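Local structure of putative uncharacterized protein (Dictyostelium purpureum, 4R12) at residues N75-T80 with D132-F137; Y104-D109 with Y412-D417; F221-F226 with A234-F239. The protein is nicastrin, a membrane-bound gamma-secretase subunit whose large extracellular part probably helps to recruit substrates for cleavage within the membrane. All coordinates share one frame; numbering follows the deposited sequence.

Contact 1: N75-T80 with D132-F137; sequences NYFNST and DGFTYF. With NAG (2-acetamido-2-deoxy-beta-D-glucopyranose), chain C.
Ser79 grips the Asp132 carboxylate twice: its backbone N bonds Asp132 OD2 at 3.0 Å and its OG bonds the same oxygen at 2.7 Å, both from one face of the carboxylate plane. The N-H comes in on the syn side, tilted from the plane, and OG stands higher above it. For this Ser79 OG is turned between its own N and carbonyl carbon (chi1 53°). Beside these bonds Ser79 CA lies over the face of the Phe134 ring, a CH-pi contact of 3.7 Å to the centroid. Phe77 CE1 meets Phe134 CE2 at 3.3 Å, the rings oblique with planes at 59°. Asp132 holds the start of helix 79-83, whose N-cap is Asn78, its own OD1 accepting from Ser81 N; the positive helix end would favour a charged carboxylate. Asn78 ND2 carries the N-linked glycan; NAG O6 of the first sugar donates to Asn75 O and lies over one face of the Tyr76 ring, toward its rim. Further out, Asp132 OD1 accepts from Phe134 N at 3.0 Å, an Asx turn that helps to orient the carboxylate. A water links Asp132 OD2 to Thr80 N, and Phe226 of the large lobe touches both phenylalanine rings.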
# COMPACT_ATOMS: atom_id res chain seq x y z
N ASN A 75 21.26 11.31 1.16
CA ASN A 75 21.04 12.71 1.53
C ASN A 75 21.00 13.63 0.30
O ASN A 75 20.45 14.73 0.36
CB ASN A 75 22.12 13.20 2.50
CG ASN A 75 21.68 13.12 3.95
OD1 ASN A 75 20.59 12.60 4.26
ND2 ASN A 75 22.51 13.62 4.86
N TYR A 76 21.55 13.15 -0.81
CA TYR A 76 21.56 13.92 -2.05
C TYR A 76 20.52 13.45 -3.07
O TYR A 76 20.49 13.94 -4.20
CB TYR A 76 22.96 13.90 -2.64
CG TYR A 76 23.88 14.74 -1.81
CD1 TYR A 76 24.51 14.21 -0.69
CD2 TYR A 76 24.07 16.08 -2.09
CE1 TYR A 76 25.34 14.99 0.11
CE2 TYR A 76 24.89 16.86 -1.31
CZ TYR A 76 25.52 16.32 -0.21
OH TYR A 76 26.33 17.11 0.56
N PHE A 77 19.66 12.52 -2.66
CA PHE A 77 18.58 12.04 -3.52
C PHE A 77 17.25 12.72 -3.20
O PHE A 77 16.51 12.31 -2.30
CB PHE A 77 18.43 10.51 -3.40
CG PHE A 77 17.33 9.95 -4.27
CD1 PHE A 77 17.39 10.08 -5.66
CD2 PHE A 77 16.25 9.29 -3.71
CE1 PHE A 77 16.39 9.55 -6.47
CE2 PHE A 77 15.24 8.77 -4.51
CZ PHE A 77 15.31 8.89 -5.89
N ASN A 78 17.02 13.84 -3.86
CA ASN A 78 15.80 14.63 -3.76
C ASN A 78 15.62 15.50 -5.03
O ASN A 78 16.54 15.60 -5.77
CB ASN A 78 15.75 15.45 -2.46
CG ASN A 78 16.72 16.62 -2.43
OD1 ASN A 78 16.97 17.21 -3.44
ND2 ASN A 78 17.24 16.96 -1.26
N SER A 79 14.45 16.06 -5.29
CA SER A 79 14.19 16.75 -6.56
C SER A 79 15.22 17.84 -6.83
O SER A 79 15.85 17.84 -7.88
CB SER A 79 12.78 17.35 -6.59
OG SER A 79 12.53 18.15 -5.45
N THR A 80 15.41 18.73 -5.87
CA THR A 80 16.28 19.89 -6.07
C THR A 80 17.69 19.49 -6.43
O THR A 80 18.29 20.03 -7.37
CB THR A 80 16.31 20.76 -4.80
OG1 THR A 80 15.09 21.50 -4.71
CG2 THR A 80 17.47 21.74 -4.86
N ASP A 132 8.19 17.01 -1.82
CA ASP A 132 8.73 17.68 -3.00
C ASP A 132 8.23 17.06 -4.32
O ASP A 132 8.64 17.48 -5.41
CB ASP A 132 10.27 17.72 -2.94
CG ASP A 132 10.94 16.39 -3.30
OD1 ASP A 132 10.26 15.35 -3.46
OD2 ASP A 132 12.18 16.40 -3.41
N GLY A 133 7.35 16.06 -4.22
CA GLY A 133 6.73 15.48 -5.40
C GLY A 133 7.67 14.81 -6.39
O GLY A 133 7.30 14.56 -7.53
N PHE A 134 8.88 14.51 -5.95
CA PHE A 134 9.92 13.90 -6.77
C PHE A 134 9.47 12.63 -7.54
O PHE A 134 9.95 12.37 -8.65
CB PHE A 134 11.10 13.56 -5.88
CG PHE A 134 12.39 13.34 -6.60
CD1 PHE A 134 12.64 13.93 -7.82
CD2 PHE A 134 13.36 12.53 -6.04
CE1 PHE A 134 13.84 13.74 -8.47
CE2 PHE A 134 14.56 12.32 -6.68
CZ PHE A 134 14.80 12.93 -7.90
N THR A 135 8.56 11.86 -6.95
CA THR A 135 8.10 10.63 -7.60
C THR A 135 7.42 10.91 -8.94
O THR A 135 7.54 10.12 -9.88
CB THR A 135 7.12 9.84 -6.68
OG1 THR A 135 7.85 9.36 -5.55
CG2 THR A 135 6.52 8.64 -7.41
N TYR A 136 6.75 12.07 -9.04
CA TYR A 136 5.92 12.37 -10.20
C TYR A 136 6.64 13.16 -11.28
O TYR A 136 6.03 13.95 -11.98
CB TYR A 136 4.66 13.11 -9.75
CG TYR A 136 3.96 12.31 -8.69
CD1 TYR A 136 3.40 11.08 -9.00
CD2 TYR A 136 3.90 12.74 -7.37
CE1 TYR A 136 2.78 10.31 -8.05
CE2 TYR A 136 3.28 11.97 -6.40
CZ TYR A 136 2.72 10.75 -6.75
OH TYR A 136 2.10 9.96 -5.81
N PHE A 137 7.94 12.94 -11.41
CA PHE A 137 8.71 13.49 -12.53
C PHE A 137 9.02 12.39 -13.54
O PHE A 137 9.08 11.21 -13.19
CB PHE A 137 10.00 14.13 -12.03
CG PHE A 137 9.79 15.46 -11.37
CD1 PHE A 137 9.39 15.53 -10.04
CD2 PHE A 137 9.97 16.64 -12.09
CE1 PHE A 137 9.19 16.77 -9.44
CE2 PHE A 137 9.77 17.88 -11.49
CZ PHE A 137 9.38 17.94 -10.16
C1 NAG C . 17.72 17.95 -0.83
C2 NAG C . 17.45 18.89 0.33
C3 NAG C . 18.52 19.93 0.50
C4 NAG C . 19.89 19.35 0.54
C5 NAG C . 20.08 18.47 -0.70
C6 NAG C . 21.40 17.75 -0.78
C7 NAG C . 15.09 19.00 0.50
C8 NAG C . 13.84 19.66 0.02
N2 NAG C . 16.22 19.55 0.16
O3 NAG C . 18.24 20.63 1.70
O4 NAG C . 20.75 20.46 0.51
O5 NAG C . 19.04 17.51 -0.81
O6 NAG C . 21.88 17.30 0.45
O7 NAG C . 15.04 18.01 1.16
O HOH W 1 9.88 19.55 -6.73
O HOH W 2 13.96 18.83 -3.18

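Contact 2: Y104-D109 with Y412-D417; sequences YPYSPD and YGYEQD. With NAG (2-acetamido-2-deoxy-beta-D-glucopyranose), chain C.
Ser107 OG takes part in three hydrogen bonds: it donates to Tyr412 O at 2.6 Å, accepts from Asp109 N at 3.2 Å and also pairs with Asn128 ND2. The bond from Asp109 N closes an ST turn within the small-lobe loop. OG lies anti to the backbone N of Ser107 (chi1 173°), which carries it across to the carbonyl of Tyr412. Alongside, Tyr106 and Tyr414 form an edge-to-face pair, centroids 5.1 Å apart and planes at 85°. The Tyr106 edge is driven in at CD2, which sits over the centre of the Tyr414 ring, while the opposite face of that ring is covered by CG of its neighbour Glu415. The hydroxyl of Tyr414 extends past this pair to Lys102 NZ. Pro108 wedges beside the rings, its CD 3.5 Å from Tyr414 CB and its CG 3.2 Å from Gly413 O. Beyond it, Asp109 CB meets the rim of the Tyr412 ring at CD1, 3.9 Å away, and the carboxylate stands nearly perpendicular to that ring. A water donates to both Asp109 OD2 and Gly413 O, tying the two loops where Gly413 turns with positive phi. On the glycan side, Tyr104 CE1 approaches NAG O7 at 3.3 Å. The large-lobe loop then folds into a type I turn from Tyr414 to Asp417, and the Asp417 carboxylate receives the N-H groups of Asp235 and Gln236 at the start of helix 234-252. Two irregular loops, one from each lobe and some 300 residues apart, are joined by buried tyrosines, a proline and a serine-to-carbonyl bond: an inter-lobe interface of nicastrin.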
# COMPACT_ATOMS: atom_id res chain seq x y z
N TYR A 104 17.15 13.91 7.34
CA TYR A 104 16.10 14.92 7.39
C TYR A 104 14.77 14.33 6.94
O TYR A 104 14.76 13.30 6.25
CB TYR A 104 16.47 16.13 6.53
CG TYR A 104 16.84 15.82 5.09
CD1 TYR A 104 15.86 15.69 4.11
CD2 TYR A 104 18.18 15.71 4.71
CE1 TYR A 104 16.19 15.43 2.78
CE2 TYR A 104 18.53 15.46 3.37
CZ TYR A 104 17.52 15.31 2.42
OH TYR A 104 17.85 15.07 1.10
N PRO A 105 13.64 14.96 7.30
CA PRO A 105 12.35 14.44 6.84
C PRO A 105 12.22 14.60 5.32
O PRO A 105 12.69 15.59 4.76
CB PRO A 105 11.31 15.31 7.56
CG PRO A 105 12.08 16.12 8.57
CD PRO A 105 13.49 16.21 8.08
N TYR A 106 11.60 13.63 4.67
CA TYR A 106 11.52 13.68 3.22
C TYR A 106 10.34 12.90 2.65
O TYR A 106 10.15 11.73 2.98
CB TYR A 106 12.84 13.13 2.60
CG TYR A 106 12.76 13.15 1.11
CD1 TYR A 106 12.75 14.37 0.43
CD2 TYR A 106 12.65 11.98 0.37
CE1 TYR A 106 12.64 14.43 -0.92
CE2 TYR A 106 12.55 12.03 -1.02
CZ TYR A 106 12.55 13.27 -1.65
OH TYR A 106 12.44 13.37 -3.01
N SER A 107 9.56 13.54 1.78
CA SER A 107 8.52 12.84 1.03
C SER A 107 8.56 13.22 -0.45
O SER A 107 8.44 14.40 -0.81
CB SER A 107 7.13 13.15 1.60
OG SER A 107 6.11 12.60 0.78
N PRO A 108 8.73 12.22 -1.32
CA PRO A 108 8.69 12.38 -2.77
C PRO A 108 7.26 12.35 -3.30
O PRO A 108 7.04 12.34 -4.50
CB PRO A 108 9.46 11.16 -3.28
CG PRO A 108 9.08 10.09 -2.28
CD PRO A 108 8.95 10.80 -0.94
N ASP A 109 6.29 12.33 -2.40
CA ASP A 109 4.90 12.21 -2.83
C ASP A 109 4.24 13.58 -2.97
O ASP A 109 4.91 14.61 -2.98
CB ASP A 109 4.12 11.33 -1.85
CG ASP A 109 3.08 10.47 -2.55
OD1 ASP A 109 1.98 10.99 -2.83
OD2 ASP A 109 3.37 9.28 -2.80
N TYR A 412 6.37 10.13 4.15
CA TYR A 412 5.21 9.60 3.46
C TYR A 412 5.52 9.21 2.01
O TYR A 412 6.03 10.02 1.24
CB TYR A 412 4.05 10.62 3.48
CG TYR A 412 2.80 10.07 2.87
CD1 TYR A 412 2.56 10.18 1.51
CD2 TYR A 412 1.87 9.40 3.66
CE1 TYR A 412 1.42 9.65 0.94
CE2 TYR A 412 0.72 8.87 3.10
CZ TYR A 412 0.50 9.00 1.74
OH TYR A 412 -0.63 8.46 1.16
N GLY A 413 5.19 7.98 1.64
CA GLY A 413 5.39 7.52 0.27
C GLY A 413 6.85 7.33 -0.08
O GLY A 413 7.29 7.61 -1.21
N TYR A 414 7.62 6.84 0.87
CA TYR A 414 9.07 6.80 0.72
C TYR A 414 9.67 5.61 1.47
O TYR A 414 9.14 5.19 2.50
CB TYR A 414 9.68 8.12 1.20
CG TYR A 414 11.18 8.20 1.07
CD1 TYR A 414 11.78 8.16 -0.19
CD2 TYR A 414 11.98 8.32 2.19
CE1 TYR A 414 13.18 8.22 -0.32
CE2 TYR A 414 13.37 8.39 2.07
CZ TYR A 414 13.96 8.33 0.82
OH TYR A 414 15.33 8.39 0.72
N GLU A 415 10.79 5.08 0.96
CA GLU A 415 11.44 3.88 1.51
C GLU A 415 11.79 3.98 2.98
O GLU A 415 11.83 2.97 3.68
CB GLU A 415 12.72 3.55 0.72
CG GLU A 415 13.65 4.76 0.59
CD GLU A 415 15.08 4.40 0.21
OE1 GLU A 415 15.54 3.30 0.54
OE2 GLU A 415 15.76 5.25 -0.40
N GLN A 416 12.07 5.19 3.47
CA GLN A 416 12.42 5.36 4.87
C GLN A 416 11.21 5.31 5.82
O GLN A 416 11.38 5.46 7.03
CB GLN A 416 13.19 6.67 5.07
CG GLN A 416 14.06 6.69 6.32
CD GLN A 416 15.17 7.72 6.26
OE1 GLN A 416 15.77 7.94 5.21
NE2 GLN A 416 15.46 8.35 7.40
N ASP A 417 10.01 5.11 5.27
CA ASP A 417 8.84 4.85 6.10
C ASP A 417 8.88 3.37 6.50
O ASP A 417 8.13 2.55 5.96
CB ASP A 417 7.56 5.20 5.35
CG ASP A 417 6.31 5.07 6.21
OD1 ASP A 417 6.44 4.84 7.44
OD2 ASP A 417 5.19 5.19 5.65
C1 NAG C . 17.72 17.95 -0.83
C2 NAG C . 17.45 18.89 0.33
C3 NAG C . 18.52 19.93 0.50
C4 NAG C . 19.89 19.35 0.54
C5 NAG C . 20.08 18.47 -0.70
C6 NAG C . 21.40 17.75 -0.78
C7 NAG C . 15.09 19.00 0.50
C8 NAG C . 13.84 19.66 0.02
N2 NAG C . 16.22 19.55 0.16
O3 NAG C . 18.24 20.63 1.70
O4 NAG C . 20.75 20.46 0.51
O5 NAG C . 19.04 17.51 -0.81
O6 NAG C . 21.88 17.30 0.45
O7 NAG C . 15.04 18.01 1.16
O HOH W 3 6.04 8.36 -3.62

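Contact 3: F221-F226 with A234-F239; sequences FDTTAF and ADQSSF
Gln236 holds Thr224 with both ends of its amide. OE1 accepts from Thr224 N at 3.0 Å, and NE2 donates to Thr224 OG1 at 2.9 Å along a nearly straight path (172°), with the hydroxyl oxygen lying in the amide plane. These two bonds fix the flip of the amide. CG is anti to the backbone N (chi1 -179°), and the extended chain beyond it carries the amide across to the loop. One residue on, Ser237 OG donates to Asp222 O at 2.7 Å, approaching from above the carbonyl plane; Arg272 NH2 is a second partner of this hydroxyl. Between the two grips lies Thr223, its CG2 3.5 Å from Ser237 CB and its CB 3.4 Å from Gln236 OE1, while its OG1 turns to Ser231 O. The Asp222 carboxylate takes the backbone N-H groups of Glu271 and Arg272. The helix is widened here by a pi-type turn, with Phe239 N bonded to Ala234 O at 2.7 Å. The loop follows strand 214-220 and the helix opens 234-252, so the contact straps the strand end to the first turns of the next helix in the large lobe. That lobe resembles the M28 zinc aminopeptidases, whose corresponding loop and helix start probably lie beside the metal site; no metal is bound here.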
# COMPACT_ATOMS: atom_id res chain seq x y z
N PHE A 221 -4.59 -0.80 2.58
CA PHE A 221 -3.34 -1.51 2.90
C PHE A 221 -2.23 -1.30 1.86
O PHE A 221 -1.07 -1.62 2.13
CB PHE A 221 -3.58 -3.01 3.12
CG PHE A 221 -3.85 -3.82 1.87
CD1 PHE A 221 -2.81 -4.46 1.19
CD2 PHE A 221 -5.15 -4.04 1.43
CE1 PHE A 221 -3.06 -5.24 0.07
CE2 PHE A 221 -5.41 -4.81 0.32
CZ PHE A 221 -4.36 -5.42 -0.37
N ASP A 222 -2.55 -0.74 0.70
CA ASP A 222 -1.50 -0.53 -0.30
C ASP A 222 -0.66 0.71 0.06
O ASP A 222 -1.09 1.58 0.82
CB ASP A 222 -2.08 -0.40 -1.71
CG ASP A 222 -2.96 0.83 -1.89
OD1 ASP A 222 -3.88 1.02 -1.07
OD2 ASP A 222 -2.73 1.60 -2.84
N THR A 223 0.56 0.75 -0.48
CA THR A 223 1.53 1.77 -0.14
C THR A 223 2.15 2.38 -1.39
O THR A 223 1.88 1.94 -2.51
CB THR A 223 2.66 1.19 0.71
OG1 THR A 223 3.18 0.04 0.05
CG2 THR A 223 2.15 0.79 2.11
N THR A 224 2.99 3.39 -1.19
CA THR A 224 3.70 4.01 -2.31
C THR A 224 5.14 4.29 -1.95
O THR A 224 5.50 4.32 -0.78
CB THR A 224 3.06 5.34 -2.76
OG1 THR A 224 2.92 6.21 -1.62
CG2 THR A 224 1.71 5.11 -3.40
N ALA A 225 5.95 4.52 -2.99
CA ALA A 225 7.35 4.87 -2.83
C ALA A 225 7.91 5.27 -4.19
O ALA A 225 7.29 5.02 -5.23
CB ALA A 225 8.15 3.72 -2.26
N PHE A 226 9.07 5.91 -4.18
CA PHE A 226 9.80 6.21 -5.41
C PHE A 226 10.23 4.87 -5.99
O PHE A 226 10.05 4.61 -7.17
CB PHE A 226 11.00 7.11 -5.14
CG PHE A 226 11.62 7.70 -6.39
CD1 PHE A 226 12.51 6.96 -7.15
CD2 PHE A 226 11.31 8.99 -6.79
CE1 PHE A 226 13.08 7.49 -8.30
CE2 PHE A 226 11.88 9.54 -7.95
CZ PHE A 226 12.76 8.79 -8.69
N ALA A 234 5.42 1.90 6.51
CA ALA A 234 5.11 1.50 7.87
C ALA A 234 3.99 2.38 8.46
O ALA A 234 2.93 1.87 8.83
CB ALA A 234 6.36 1.54 8.74
N ASP A 235 4.18 3.69 8.50
CA ASP A 235 3.10 4.54 9.03
C ASP A 235 2.01 4.76 8.00
O ASP A 235 0.83 4.85 8.35
CB ASP A 235 3.63 5.89 9.53
CG ASP A 235 2.68 6.53 10.55
OD1 ASP A 235 2.02 5.76 11.29
OD2 ASP A 235 2.58 7.78 10.60
N GLN A 236 2.39 4.85 6.72
CA GLN A 236 1.42 5.06 5.66
C GLN A 236 0.28 4.04 5.70
O GLN A 236 -0.90 4.41 5.62
CB GLN A 236 2.11 4.99 4.29
CG GLN A 236 1.15 5.21 3.13
CD GLN A 236 1.88 5.20 1.79
OE1 GLN A 236 2.86 4.47 1.62
NE2 GLN A 236 1.41 6.01 0.85
N SER A 237 0.63 2.76 5.83
CA SER A 237 -0.38 1.70 5.80
C SER A 237 -0.10 0.51 6.74
O SER A 237 -1.00 0.04 7.43
CB SER A 237 -0.51 1.13 4.38
OG SER A 237 -0.87 2.12 3.43
N SER A 238 1.13 -0.01 6.72
CA SER A 238 1.33 -1.37 7.20
C SER A 238 1.28 -1.48 8.73
O SER A 238 0.94 -2.55 9.26
CB SER A 238 2.63 -1.94 6.63
OG SER A 238 3.76 -1.23 7.08
N PHE A 239 1.59 -0.40 9.46
CA PHE A 239 1.37 -0.45 10.91
C PHE A 239 -0.12 -0.73 11.18
O PHE A 239 -0.44 -1.65 11.95
CB PHE A 239 1.83 0.85 11.60
CG PHE A 239 1.75 0.83 13.12
CD1 PHE A 239 0.54 1.00 13.78
CD2 PHE A 239 2.91 0.72 13.88
CE1 PHE A 239 0.47 1.02 15.17
CE2 PHE A 239 2.84 0.75 15.27
CZ PHE A 239 1.63 0.90 15.91

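In the fold
All three contacts are buried, but their centres lie progressively nearer the centre of the chain, about 20, 14 and 5 Å from it for contacts 1, 2 and 3. Contact 1 stays within the small lobe and borders a glycan, contact 3 stays within the large lobe, and contact 2 joins the lobes between them. Their chemistry differs accordingly: a carboxylate at a helix start beside phenylalanines, a tyrosine-rich loop pair, and neutral amide and hydroxyl bonds. They also touch one another: Asp132 N bonds to Ser107 O, and Thr224 OG1 packs against Asp109 and Gly413. Along the chain, contact 3 is nested inside the loop closed by contact 2.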